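Local coordinates for PROTEIN (hypothetical protein EF0366) (Enterococcus faecalis, PDB 1VPY) that is of unknown function but belongs to the DUF72 family, folds as a TIM alpha/beta barrel and carries bound zinc ions in the crystal, at residues A[73-78]-A[103-108]; A[133-138]-A[147-152]; A[155-160]-A[187-192]; A[239-244]-A[251-256]. All coordinates share one frame; numbering follows the deposited sequence.

Contact 1: residues A[73-78]-A[103-108]; sequences FVMKVY and ESMAPL
Met75, modelled as selenomethionine, carries much of this contact, and its chain is worth following outward from the strand. Met75 CB starts beside Leu108, with CD2 of Leu108 4.1 Å away. The next atom lies anti to the backbone N (chi1 -164°), which turns it to the other partner: Met75 CG sits 3.6 Å from SE of Met105, also a selenomethionine, with CE of Met105 a little further off. From there the chain bends twice, at chi2 (60°) and chi3 (48°). These two turns bring the terminal CE of Met75 back to Leu108, 3.6 Å from its CD2. A single curled side chain thus meets Leu108 at its root and its tip and Met105 in between.

Leu108 divides its two methyls between two strand residues. While CD2 serves Met75, CD1 lies against the ring of Phe73, 3.6 Å from Phe73 CD1, approaching obliquely. Phe73 and Met75 both point at the helical segment because they are two apart on the strand. On the other side, Met105 sits where helix 94-104 gives way to helix 106-109, and its carbonyl accepts a weak hydrogen bond from Leu108 N.

Helix 57-65 closes round the same apolar cluster, with Val60 touching both Met105 and Leu108. Phe117 of strand 114-120 touches both Met75 and Met105. All four touching residues are buried, forming part of the layer between the barrel strands and the outer helices, here in the beta-alpha-beta crossover from strand 72-76 to strand 114-120 of a TIM barrel.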
loop_
_atom_site.group_PDB
_atom_site.type_symbol
_atom_site.label_atom_id
_atom_site.label_comp_id
_atom_site.label_asym_id
_atom_site.label_seq_id
_atom_site.Cartn_x
_atom_site.Cartn_y
_atom_site.Cartn_z
ATOM N N PHE A 73 7.156 -4.904 -6.044
ATOM C CA PHE A 73 5.975 -5.497 -5.441
ATOM C C PHE A 73 5.602 -4.728 -4.197
ATOM O O PHE A 73 6.456 -4.450 -3.356
ATOM C CB PHE A 73 6.260 -6.932 -4.998
ATOM C CG PHE A 73 6.468 -7.904 -6.118
ATOM C CD1 PHE A 73 7.725 -8.065 -6.694
ATOM C CD2 PHE A 73 5.419 -8.699 -6.566
ATOM C CE1 PHE A 73 7.926 -8.984 -7.714
ATOM C CE2 PHE A 73 5.608 -9.622 -7.578
ATOM C CZ PHE A 73 6.865 -9.764 -8.159
ATOM N N VAL A 74 4.325 -4.390 -4.076
ATOM C CA VAL A 74 3.778 -3.971 -2.801
ATOM C C VAL A 74 3.050 -5.193 -2.270
ATOM O O VAL A 74 2.042 -5.628 -2.834
ATOM C CB VAL A 74 2.811 -2.783 -2.919
ATOM C CG1 VAL A 74 2.140 -2.509 -1.572
ATOM C CG2 VAL A 74 3.548 -1.539 -3.414
HETATM N N MSE A 75 3.586 -5.753 -1.195
HETATM C CA MSE A 75 3.062 -6.967 -0.631
HETATM C C MSE A 75 2.173 -6.650 0.562
HETATM O O MSE A 75 2.645 -6.153 1.577
HETATM C CB MSE A 75 4.225 -7.868 -0.220
HETATM C CG MSE A 75 3.834 -9.307 0.030
HETATM SE SE MSE A 75 3.042 -10.158 -1.565
HETATM C CE MSE A 75 4.438 -9.607 -2.972
ATOM N N LYS A 76 0.880 -6.925 0.438
ATOM C CA LYS A 76 -0.028 -6.719 1.554
ATOM C C LYS A 76 0.176 -7.827 2.589
ATOM O O LYS A 76 0.110 -9.007 2.256
ATOM C CB LYS A 76 -1.475 -6.675 1.072
ATOM C CG LYS A 76 -2.435 -6.088 2.101
ATOM C CD LYS A 76 -3.795 -5.796 1.506
ATOM C CE LYS A 76 -4.677 -5.159 2.566
ATOM N NZ LYS A 76 -6.103 -5.178 2.199
ATOM N N VAL A 77 0.442 -7.443 3.835
ATOM C CA VAL A 77 0.689 -8.405 4.922
ATOM C C VAL A 77 -0.550 -9.225 5.302
ATOM O O VAL A 77 -1.690 -8.814 5.043
ATOM C CB VAL A 77 1.262 -7.715 6.198
ATOM C CG1 VAL A 77 2.516 -6.925 5.865
ATOM C CG2 VAL A 77 0.223 -6.824 6.850
ATOM N N TYR A 78 -0.310 -10.381 5.914
ATOM C CA TYR A 78 -1.373 -11.268 6.382
ATOM C C TYR A 78 -2.389 -10.528 7.268
ATOM O O TYR A 78 -2.009 -9.743 8.138
ATOM C CB TYR A 78 -0.768 -12.477 7.121
ATOM C CG TYR A 78 -1.787 -13.481 7.626
ATOM C CD1 TYR A 78 -2.600 -14.191 6.739
ATOM C CD2 TYR A 78 -1.940 -13.723 8.995
ATOM C CE1 TYR A 78 -3.546 -15.111 7.201
ATOM C CE2 TYR A 78 -2.877 -14.639 9.464
ATOM C CZ TYR A 78 -3.676 -15.329 8.563
ATOM O OH TYR A 78 -4.606 -16.240 9.020
ATOM N N GLU A 103 9.342 -15.820 6.746
ATOM C CA GLU A 103 9.971 -17.012 6.168
ATOM C C GLU A 103 9.498 -17.234 4.733
ATOM O O GLU A 103 10.292 -17.584 3.858
ATOM C CB GLU A 103 9.716 -18.265 7.026
ATOM N N SER A 104 8.207 -17.019 4.493
ATOM C CA SER A 104 7.644 -17.180 3.157
ATOM C C SER A 104 8.029 -16.015 2.260
ATOM O O SER A 104 8.177 -16.184 1.053
ATOM C CB SER A 104 6.124 -17.320 3.214
ATOM O OG SER A 104 5.479 -16.066 3.123
HETATM N N MSE A 105 8.198 -14.840 2.857
HETATM C CA MSE A 105 8.554 -13.637 2.103
HETATM C C MSE A 105 10.041 -13.498 1.823
HETATM O O MSE A 105 10.457 -12.539 1.166
HETATM C CB MSE A 105 8.043 -12.381 2.811
HETATM C CG MSE A 105 6.537 -12.235 2.751
HETATM SE SE MSE A 105 5.878 -12.155 0.907
HETATM C CE MSE A 105 4.213 -13.256 1.107
ATOM N N ALA A 106 10.829 -14.455 2.312
ATOM C CA ALA A 106 12.285 -14.432 2.157
ATOM C C ALA A 106 12.759 -14.182 0.720
ATOM O O ALA A 106 13.584 -13.294 0.508
ATOM C CB ALA A 106 12.931 -15.700 2.740
ATOM N N PRO A 107 12.237 -14.939 -0.274
ATOM C CA PRO A 107 12.804 -14.764 -1.611
ATOM C C PRO A 107 12.523 -13.383 -2.209
ATOM O O PRO A 107 13.277 -12.933 -3.065
ATOM C CB PRO A 107 12.111 -15.859 -2.437
ATOM C CG PRO A 107 11.555 -16.806 -1.442
ATOM C CD PRO A 107 11.170 -15.953 -0.288
ATOM N N LEU A 108 11.455 -12.723 -1.762
ATOM C CA LEU A 108 11.168 -11.353 -2.181
ATOM C C LEU A 108 12.078 -10.349 -1.465
ATOM O O LEU A 108 12.624 -9.439 -2.090
ATOM C CB LEU A 108 9.683 -11.016 -1.965
ATOM C CG LEU A 108 9.220 -9.563 -2.127
ATOM C CD1 LEU A 108 9.307 -9.100 -3.572
ATOM C CD2 LEU A 108 7.810 -9.411 -1.605
#

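Contact 2: residues A[133-138]-A[147-152]; sequences AYLQKI and IAIELR
Leu135 and Ile138 meet Ile147 and Ile149 through branched aliphatic groups alone; neither segment brings a ring or other flat group to the contact. Two flat groups of the strand segment pair with each other: the guanidinium of Arg152 reaches the carboxylate of Glu150 in a salt bridge, NH1 to OE2 at 2.7 Å, although as a hydrogen bond it is weak because the N-H points well off line (123°). Glu150 has further partners, Arg204 on OE1 and His206 on OE2, so both of its oxygens are held.

CD1 of Ile149 serves two helix residues. CG1, beside the backbone N (chi1 -63°), carries it toward the helix. Ile149 CD1 lies 4.3 Å from CD2 of Leu135 and slightly further from CG2 of Ile138. That same Ile138 CG2 also faces Ile147, 4.4 Å from its CG2. These are loose van der Waals contacts between buried methyls.

Strand 147-150 runs nearly antiparallel to the helix segment, at 155° with the axes 11.6 Å apart, within the beta-alpha-beta unit of strand 114-120, helix 129-141 and strand 147-150. Phe168 and Met169 of helix 162-171 touch Leu135, Phe117 packs on Ile147, and strand 175-180 borders strand 147-150 through backbone hydrogen bonds.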
loop_
_atom_site.group_PDB
_atom_site.type_symbol
_atom_site.label_atom_id
_atom_site.label_comp_id
_atom_site.label_asym_id
_atom_site.label_seq_id
_atom_site.Cartn_x
_atom_site.Cartn_y
_atom_site.Cartn_z
ATOM N N ALA A 133 1.271 1.574 20.479
ATOM C CA ALA A 133 2.209 0.571 20.990
ATOM C C ALA A 133 2.188 -0.734 20.185
ATOM O O ALA A 133 3.109 -1.547 20.298
ATOM C CB ALA A 133 1.946 0.292 22.468
ATOM N N TYR A 134 1.138 -0.935 19.389
ATOM C CA TYR A 134 1.096 -2.046 18.441
ATOM C C TYR A 134 1.863 -1.709 17.167
ATOM O O TYR A 134 2.479 -2.588 16.565
ATOM C CB TYR A 134 -0.342 -2.456 18.096
ATOM C CG TYR A 134 -0.415 -3.655 17.169
ATOM C CD1 TYR A 134 -0.317 -4.953 17.671
ATOM C CD2 TYR A 134 -0.567 -3.490 15.792
ATOM C CE1 TYR A 134 -0.369 -6.055 16.830
ATOM C CE2 TYR A 134 -0.622 -4.589 14.938
ATOM C CZ TYR A 134 -0.520 -5.867 15.470
ATOM O OH TYR A 134 -0.571 -6.959 14.647
ATOM N N LEU A 135 1.813 -0.442 16.753
ATOM C CA LEU A 135 2.580 0.016 15.591
ATOM C C LEU A 135 4.079 -0.076 15.862
ATOM O O LEU A 135 4.871 -0.319 14.950
ATOM C CB LEU A 135 2.195 1.444 15.191
ATOM C CG LEU A 135 0.805 1.699 14.597
ATOM C CD1 LEU A 135 0.652 3.156 14.193
ATOM C CD2 LEU A 135 0.523 0.800 13.415
ATOM N N GLN A 136 4.457 0.104 17.125
ATOM C CA GLN A 136 5.838 -0.081 17.544
ATOM C C GLN A 136 6.231 -1.550 17.457
ATOM O O GLN A 136 7.343 -1.867 17.035
ATOM C CB GLN A 136 6.067 0.485 18.947
ATOM C CG GLN A 136 5.958 2.005 18.989
ATOM C CD GLN A 136 6.142 2.590 20.370
ATOM O OE1 GLN A 136 5.728 2.005 21.372
ATOM N NE2 GLN A 136 6.752 3.766 20.430
ATOM N N LYS A 137 5.309 -2.440 17.828
ATOM C CA LYS A 137 5.515 -3.886 17.666
ATOM C C LYS A 137 5.705 -4.270 16.194
ATOM O O LYS A 137 6.530 -5.133 15.880
ATOM C CB LYS A 137 4.369 -4.700 18.289
ATOM C CG LYS A 137 4.321 -4.680 19.826
ATOM C CD LYS A 137 3.552 -5.874 20.398
ATOM C CE LYS A 137 2.037 -5.696 20.309
ATOM N NZ LYS A 137 1.326 -7.004 20.439
ATOM N N ILE A 138 4.946 -3.625 15.304
ATOM C CA ILE A 138 5.091 -3.824 13.860
ATOM C C ILE A 138 6.512 -3.483 13.416
ATOM O O ILE A 138 7.143 -4.256 12.690
ATOM C CB ILE A 138 4.084 -2.961 13.043
ATOM C CG1 ILE A 138 2.637 -3.399 13.293
ATOM C CG2 ILE A 138 4.416 -3.000 11.545
ATOM C CD1 ILE A 138 2.252 -4.721 12.658
ATOM N N ILE A 147 8.141 -0.521 5.343
ATOM C CA ILE A 147 6.743 -0.717 5.722
ATOM C C ILE A 147 5.878 0.479 5.329
ATOM O O ILE A 147 6.131 1.608 5.750
ATOM C CB ILE A 147 6.586 -0.984 7.237
ATOM C CG1 ILE A 147 7.405 -2.205 7.672
ATOM C CG2 ILE A 147 5.120 -1.153 7.607
ATOM C CD1 ILE A 147 7.101 -3.483 6.907
ATOM N N ALA A 148 4.866 0.220 4.506
ATOM C CA ALA A 148 3.875 1.223 4.184
ATOM C C ALA A 148 2.663 0.970 5.067
ATOM O O ALA A 148 2.061 -0.108 5.023
ATOM C CB ALA A 148 3.508 1.157 2.719
ATOM N N ILE A 149 2.325 1.959 5.888
ATOM C CA ILE A 149 1.195 1.864 6.816
ATOM C C ILE A 149 0.005 2.593 6.197
ATOM O O ILE A 149 0.141 3.725 5.722
ATOM C CB ILE A 149 1.549 2.518 8.194
ATOM C CG1 ILE A 149 2.701 1.781 8.904
ATOM C CG2 ILE A 149 0.316 2.691 9.072
ATOM C CD1 ILE A 149 2.348 0.436 9.518
ATOM N N GLU A 150 -1.152 1.937 6.188
ATOM C CA GLU A 150 -2.407 2.584 5.792
ATOM C C GLU A 150 -3.453 2.547 6.903
ATOM O O GLU A 150 -3.627 1.518 7.547
ATOM C CB GLU A 150 -2.982 1.947 4.534
ATOM C CG GLU A 150 -4.076 2.787 3.925
ATOM C CD GLU A 150 -4.773 2.111 2.776
ATOM O OE1 GLU A 150 -4.086 1.539 1.899
ATOM O OE2 GLU A 150 -6.020 2.170 2.749
ATOM N N LEU A 151 -4.154 3.669 7.095
ATOM C CA LEU A 151 -5.204 3.805 8.120
ATOM C C LEU A 151 -6.568 4.161 7.500
ATOM O O LEU A 151 -6.620 4.823 6.457
ATOM C CB LEU A 151 -4.811 4.881 9.140
ATOM C CG LEU A 151 -3.355 4.978 9.620
ATOM C CD1 LEU A 151 -3.041 6.372 10.114
ATOM C CD2 LEU A 151 -3.036 3.948 10.686
ATOM N N ARG A 152 -7.657 3.715 8.142
ATOM C CA ARG A 152 -9.038 4.037 7.717
ATOM C C ARG A 152 -9.823 4.756 8.804
ATOM O O ARG A 152 -11.057 4.714 8.812
ATOM C CB ARG A 152 -9.838 2.785 7.321
ATOM C CG ARG A 152 -9.379 2.083 6.070
ATOM C CD ARG A 152 -10.545 1.575 5.227
ATOM N NE ARG A 152 -10.117 0.568 4.248
ATOM C CZ ARG A 152 -9.220 0.777 3.283
ATOM N NH1 ARG A 152 -8.633 1.958 3.154
ATOM N NH2 ARG A 152 -8.893 -0.200 2.443
#

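Contact 3: residues A[155-160]-A[187-192]; sequences SWYQPN and NPVPFY
Tyr157 receives a proline over its ring and also turns an edge to a second tyrosine, between two loop segments. CD of Pro190 stands over one face, 3.9 Å from the centroid of the Tyr157 ring and 21° off the normal, which makes a CH-pi contact. It is displaced toward the rim on the CG side, where CD of Pro190 comes within 3.7 Å of Tyr157 CG. The neighbouring CG of Pro190 overlaps the root of the side chain, 3.9 Å from Tyr157 CB. Tyr157 CG lies beside the backbone N and opposite the carbonyl carbon (chi1 -67°), which brings the ring against Pro190.

The partner at the edge is Tyr192. The two rings form an offset edge-to-face pair, centroids 5.9 Å apart and planes at 61°, with the edge of Tyr157 directed at the face of Tyr192. The side chains run past each other in opposite directions, which puts CE1 of Tyr157 3.9 Å from CB of Tyr192. CG1 of Val189 adds a looser touch, 4.4 Å from Tyr157 CE2.

Both loops leave the C-terminal ends of consecutive barrel strands, the end where TIM barrels usually carry active sites, though none is established here. Leu176 of strand 175-180 and Met165 of helix 162-171 also touch Tyr157, while Val162 and Leu166 of that helix pack on Tyr192. The tyrosine pair therefore sits by the start of helix 162-171.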
loop_
_atom_site.group_PDB
_atom_site.type_symbol
_atom_site.label_atom_id
_atom_site.label_comp_id
_atom_site.label_asym_id
_atom_site.label_seq_id
_atom_site.Cartn_x
_atom_site.Cartn_y
_atom_site.Cartn_z
ATOM N N SER A 155 -9.329 9.806 13.292
ATOM C CA SER A 155 -8.836 10.333 14.576
ATOM C C SER A 155 -7.318 10.514 14.551
ATOM O O SER A 155 -6.790 11.428 15.186
ATOM C CB SER A 155 -9.272 9.468 15.768
ATOM O OG SER A 155 -8.563 8.239 15.819
ATOM N N TRP A 156 -6.636 9.639 13.810
ATOM C CA TRP A 156 -5.212 9.787 13.492
ATOM C C TRP A 156 -4.913 11.119 12.801
ATOM O O TRP A 156 -3.793 11.625 12.880
ATOM C CB TRP A 156 -4.751 8.670 12.553
ATOM C CG TRP A 156 -4.829 7.279 13.107
ATOM C CD1 TRP A 156 -5.731 6.310 12.764
ATOM C CD2 TRP A 156 -3.957 6.685 14.078
ATOM N NE1 TRP A 156 -5.480 5.157 13.467
ATOM C CE2 TRP A 156 -4.400 5.361 14.284
ATOM C CE3 TRP A 156 -2.849 7.146 14.802
ATOM C CZ2 TRP A 156 -3.769 4.489 15.178
ATOM C CZ3 TRP A 156 -2.227 6.280 15.695
ATOM C CH2 TRP A 156 -2.689 4.967 15.872
ATOM N N TYR A 157 -5.916 11.666 12.116
ATOM C CA TYR A 157 -5.755 12.862 11.294
ATOM C C TYR A 157 -6.326 14.136 11.914
ATOM O O TYR A 157 -6.154 15.222 11.353
ATOM C CB TYR A 157 -6.380 12.633 9.919
ATOM C CG TYR A 157 -5.656 11.601 9.087
ATOM C CD1 TYR A 157 -4.597 11.965 8.253
ATOM C CD2 TYR A 157 -6.029 10.259 9.130
ATOM C CE1 TYR A 157 -3.929 11.018 7.479
ATOM C CE2 TYR A 157 -5.367 9.301 8.363
ATOM C CZ TYR A 157 -4.320 9.689 7.537
ATOM O OH TYR A 157 -3.670 8.744 6.777
ATOM N N GLN A 158 -6.999 13.998 13.061
ATOM C CA GLN A 158 -7.604 15.129 13.765
ATOM C C GLN A 158 -6.565 16.213 14.054
ATOM O O GLN A 158 -5.444 15.898 14.459
ATOM C CB GLN A 158 -8.282 14.673 15.065
ATOM C CG GLN A 158 -9.716 14.183 14.886
ATOM N N PRO A 159 -6.936 17.493 13.836
ATOM C CA PRO A 159 -6.066 18.655 14.041
ATOM C C PRO A 159 -5.067 18.501 15.197
ATOM O O PRO A 159 -3.867 18.723 15.005
ATOM C CB PRO A 159 -7.065 19.773 14.353
ATOM C CG PRO A 159 -8.292 19.402 13.580
ATOM C CD PRO A 159 -8.272 17.904 13.357
ATOM N N ASN A 160 -5.571 18.111 16.371
ATOM C CA ASN A 160 -4.776 17.975 17.599
ATOM C C ASN A 160 -3.652 16.954 17.521
ATOM O O ASN A 160 -2.494 17.278 17.786
ATOM C CB ASN A 160 -5.681 17.596 18.772
ATOM C CG ASN A 160 -6.922 18.453 18.852
ATOM O OD1 ASN A 160 -6.854 19.633 19.202
ATOM N ND2 ASN A 160 -8.069 17.864 18.527
ATOM N N ASN A 187 -16.678 9.236 9.503
ATOM C CA ASN A 187 -15.276 8.838 9.543
ATOM C C ASN A 187 -14.516 9.338 8.305
ATOM O O ASN A 187 -14.052 8.536 7.478
ATOM C CB ASN A 187 -15.162 7.316 9.697
ATOM C CG ASN A 187 -13.843 6.886 10.322
ATOM O OD1 ASN A 187 -13.270 7.598 11.151
ATOM N ND2 ASN A 187 -13.359 5.710 9.932
ATOM N N PRO A 188 -14.386 10.671 8.170
ATOM C CA PRO A 188 -13.822 11.218 6.938
ATOM C C PRO A 188 -12.289 11.133 6.870
ATOM O O PRO A 188 -11.589 12.059 7.305
ATOM C CB PRO A 188 -14.318 12.672 6.941
ATOM C CG PRO A 188 -14.537 13.009 8.376
ATOM C CD PRO A 188 -14.743 11.727 9.138
ATOM N N VAL A 189 -11.786 10.023 6.329
ATOM C CA VAL A 189 -10.352 9.837 6.102
ATOM C C VAL A 189 -9.892 10.738 4.954
ATOM O O VAL A 189 -10.331 10.556 3.819
ATOM C CB VAL A 189 -10.020 8.371 5.743
ATOM C CG1 VAL A 189 -8.524 8.208 5.472
ATOM C CG2 VAL A 189 -10.481 7.434 6.839
ATOM N N PRO A 190 -8.988 11.694 5.233
ATOM C CA PRO A 190 -8.680 12.668 4.190
ATOM C C PRO A 190 -7.611 12.190 3.198
ATOM O O PRO A 190 -6.997 11.142 3.395
ATOM C CB PRO A 190 -8.193 13.890 4.979
ATOM C CG PRO A 190 -7.818 13.378 6.350
ATOM C CD PRO A 190 -8.189 11.924 6.448
ATOM N N PHE A 191 -7.435 12.948 2.122
ATOM C CA PHE A 191 -6.338 12.747 1.182
ATOM C C PHE A 191 -5.217 13.681 1.630
ATOM O O PHE A 191 -5.262 14.883 1.369
ATOM C CB PHE A 191 -6.811 13.080 -0.232
ATOM C CG PHE A 191 -5.737 12.980 -1.282
ATOM C CD1 PHE A 191 -5.388 11.745 -1.828
ATOM C CD2 PHE A 191 -5.094 14.121 -1.749
ATOM C CE1 PHE A 191 -4.410 11.646 -2.801
ATOM C CE2 PHE A 191 -4.114 14.033 -2.726
ATOM C CZ PHE A 191 -3.773 12.788 -3.256
ATOM N N TYR A 192 -4.225 13.123 2.322
ATOM C CA TYR A 192 -3.238 13.923 3.061
ATOM C C TYR A 192 -1.814 13.755 2.520
ATOM O O TYR A 192 -1.032 12.978 3.072
ATOM C CB TYR A 192 -3.284 13.533 4.538
ATOM C CG TYR A 192 -2.876 14.623 5.498
ATOM C CD1 TYR A 192 -3.795 15.595 5.910
ATOM C CD2 TYR A 192 -1.583 14.677 6.013
ATOM C CE1 TYR A 192 -3.431 16.598 6.805
ATOM C CE2 TYR A 192 -1.205 15.681 6.905
ATOM C CZ TYR A 192 -2.134 16.635 7.301
ATOM O OH TYR A 192 -1.770 17.630 8.187
#

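Contact 4: residues A[239-244]-A[251-256]; sequences EAVLKM and VGVIFN
Val251, near the start of the last barrel strand, meets the helix at Met244: its CG2 methyl lies 4.3 Å from the backbone carbon C of Met244. Here the helix backbone comes closest to the strand, with the CA atoms of Met244 and Val251 7.4 Å apart. The side chain of Met244, a selenomethionine, starts toward the strand but then turns off, so Val251 packs on the main chain of the helix and not on the selenium.

Gly252 comes next; its backbone is hydrogen-bonded to strand 201-205. With Val253 the strand faces the helix again, this time methyl to methyl. CG2 of Val253 reaches CG2 of Val241 at 3.7 Å and lies 4.2 Å from Val241 CG1, so one strand methyl sits against both branches of the helix valine. The valines meet end on. CG2 of Val253, opposite its carbonyl carbon with chi1 at -180°, is the branch that faces the helix. Beyond this point the strand moves on from the helix segment, and Phe255 packs on helix 260-273 instead.

Helix 231-245 is in the crossover between the parallel neighbouring strands 201-205 and 250-255, a beta-alpha-beta connection of the TIM barrel. Ile14 of strand 13-18 touches Val241 and Val251 from one neighbouring strand, and Phe203 of strand 201-205 packs on Val241 and Met244 from the other.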
loop_
_atom_site.group_PDB
_atom_site.type_symbol
_atom_site.label_atom_id
_atom_site.label_comp_id
_atom_site.label_asym_id
_atom_site.label_seq_id
_atom_site.Cartn_x
_atom_site.Cartn_y
_atom_site.Cartn_z
ATOM N N GLU A 239 -1.342 15.989 -10.026
ATOM C CA GLU A 239 -0.691 17.150 -9.400
ATOM C C GLU A 239 -0.062 16.748 -8.074
ATOM O O GLU A 239 1.085 17.098 -7.798
ATOM C CB GLU A 239 -1.681 18.295 -9.141
ATOM C CG GLU A 239 -1.858 19.312 -10.260
ATOM C CD GLU A 239 -2.592 20.568 -9.780
ATOM O OE1 GLU A 239 -1.933 21.440 -9.166
ATOM O OE2 GLU A 239 -3.822 20.690 -10.014
ATOM N N ALA A 240 -0.823 16.011 -7.265
ATOM C CA ALA A 240 -0.393 15.594 -5.932
ATOM C C ALA A 240 0.733 14.567 -5.992
ATOM O O ALA A 240 1.685 14.629 -5.203
ATOM C CB ALA A 240 -1.569 15.062 -5.135
ATOM N N VAL A 241 0.629 13.635 -6.938
ATOM C CA VAL A 241 1.677 12.634 -7.173
ATOM C C VAL A 241 3.007 13.306 -7.544
ATOM O O VAL A 241 4.060 12.962 -6.985
ATOM C CB VAL A 241 1.232 11.574 -8.232
ATOM C CG1 VAL A 241 2.423 10.910 -8.927
ATOM C CG2 VAL A 241 0.352 10.526 -7.582
ATOM N N LEU A 242 2.954 14.268 -8.467
ATOM C CA LEU A 242 4.131 15.051 -8.833
ATOM C C LEU A 242 4.681 15.839 -7.648
ATOM O O LEU A 242 5.881 15.806 -7.387
ATOM C CB LEU A 242 3.815 16.001 -9.981
ATOM C CG LEU A 242 3.833 15.445 -11.400
ATOM C CD1 LEU A 242 3.160 16.452 -12.315
ATOM C CD2 LEU A 242 5.255 15.141 -11.876
ATOM N N LYS A 243 3.800 16.534 -6.927
ATOM C CA LYS A 243 4.210 17.306 -5.747
ATOM C C LYS A 243 4.936 16.420 -4.723
ATOM O O LYS A 243 5.853 16.880 -4.042
ATOM C CB LYS A 243 3.020 18.029 -5.109
ATOM C CG LYS A 243 3.407 19.191 -4.193
HETATM N N MSE A 244 4.540 15.151 -4.637
HETATM C CA MSE A 244 5.202 14.196 -3.746
HETATM C C MSE A 244 6.535 13.670 -4.294
HETATM O O MSE A 244 7.474 13.452 -3.526
HETATM C CB MSE A 244 4.274 13.037 -3.402
HETATM C CG MSE A 244 3.123 13.394 -2.465
HETATM SE SE MSE A 244 3.623 14.276 -0.757
HETATM C CE MSE A 244 3.364 16.216 -1.256
ATOM N N VAL A 251 8.200 6.984 -5.632
ATOM C CA VAL A 251 6.761 7.114 -5.445
ATOM C C VAL A 251 6.072 5.918 -6.080
ATOM O O VAL A 251 6.367 5.543 -7.224
ATOM C CB VAL A 251 6.211 8.426 -6.049
ATOM C CG1 VAL A 251 4.764 8.647 -5.629
ATOM C CG2 VAL A 251 7.053 9.596 -5.606
ATOM N N GLY A 252 5.174 5.308 -5.310
ATOM C CA GLY A 252 4.384 4.190 -5.771
ATOM C C GLY A 252 2.940 4.605 -5.812
ATOM O O GLY A 252 2.418 5.166 -4.848
ATOM N N VAL A 253 2.294 4.341 -6.938
ATOM C CA VAL A 253 0.880 4.627 -7.094
ATOM C C VAL A 253 0.095 3.354 -7.413
ATOM O O VAL A 253 0.350 2.686 -8.423
ATOM C CB VAL A 253 0.631 5.702 -8.174
ATOM C CG1 VAL A 253 -0.852 5.986 -8.308
ATOM C CG2 VAL A 253 1.396 6.994 -7.846
ATOM N N ILE A 254 -0.851 3.030 -6.531
ATOM C CA ILE A 254 -1.703 1.864 -6.714
ATOM C C ILE A 254 -3.151 2.286 -6.926
ATOM O O ILE A 254 -3.774 2.900 -6.048
ATOM C CB ILE A 254 -1.601 0.881 -5.513
ATOM C CG1 ILE A 254 -0.183 0.292 -5.392
ATOM C CG2 ILE A 254 -2.664 -0.207 -5.593
ATOM C CD1 ILE A 254 0.403 -0.312 -6.659
ATOM N N PHE A 255 -3.675 1.966 -8.106
ATOM C CA PHE A 255 -5.097 2.117 -8.364
ATOM C C PHE A 255 -5.808 0.863 -7.867
ATOM O O PHE A 255 -5.591 -0.237 -8.382
ATOM C CB PHE A 255 -5.360 2.352 -9.855
ATOM C CG PHE A 255 -4.983 3.730 -10.333
ATOM C CD1 PHE A 255 -3.672 4.020 -10.709
ATOM C CD2 PHE A 255 -5.938 4.738 -10.399
ATOM C CE1 PHE A 255 -3.322 5.310 -11.144
ATOM C CE2 PHE A 255 -5.607 6.020 -10.843
ATOM C CZ PHE A 255 -4.298 6.310 -11.212
ATOM N N ASN A 256 -6.636 1.032 -6.841
ATOM C CA ASN A 256 -7.325 -0.082 -6.211
ATOM C C ASN A 256 -8.846 0.099 -6.314
ATOM O O ASN A 256 -9.627 -0.563 -5.627
ATOM C CB ASN A 256 -6.853 -0.202 -4.756
ATOM C CG ASN A 256 -7.436 -1.404 -4.038
ATOM O OD1 ASN A 256 -7.522 -2.503 -4.592
ATOM N ND2 ASN A 256 -7.839 -1.200 -2.792
#

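Overall arrangement
Read from the N terminus, the four contacts close one after another; none nests in or crosses another. Contact 1 spans 24 intervening residues and ties the third barrel strand to the helices after it. Contact 2 is a short closure, with eight residues between its segments, joining a helix to the fifth strand that follows. Contact 3 encloses helix 162-171 and strand 175-180 and joins two loops after consecutive strands. Contact 4 closes a gap of six residues between its segments on helix 231-245 and the eighth strand, which completes the barrel beside strand 13-18. Contact 3 touches two of the others: Leu151 of contact 2 packs on Trp156, and Phe191 packs on Ala240 of contact 4. Contacts 1, 2 and 4 share the barrel sheet.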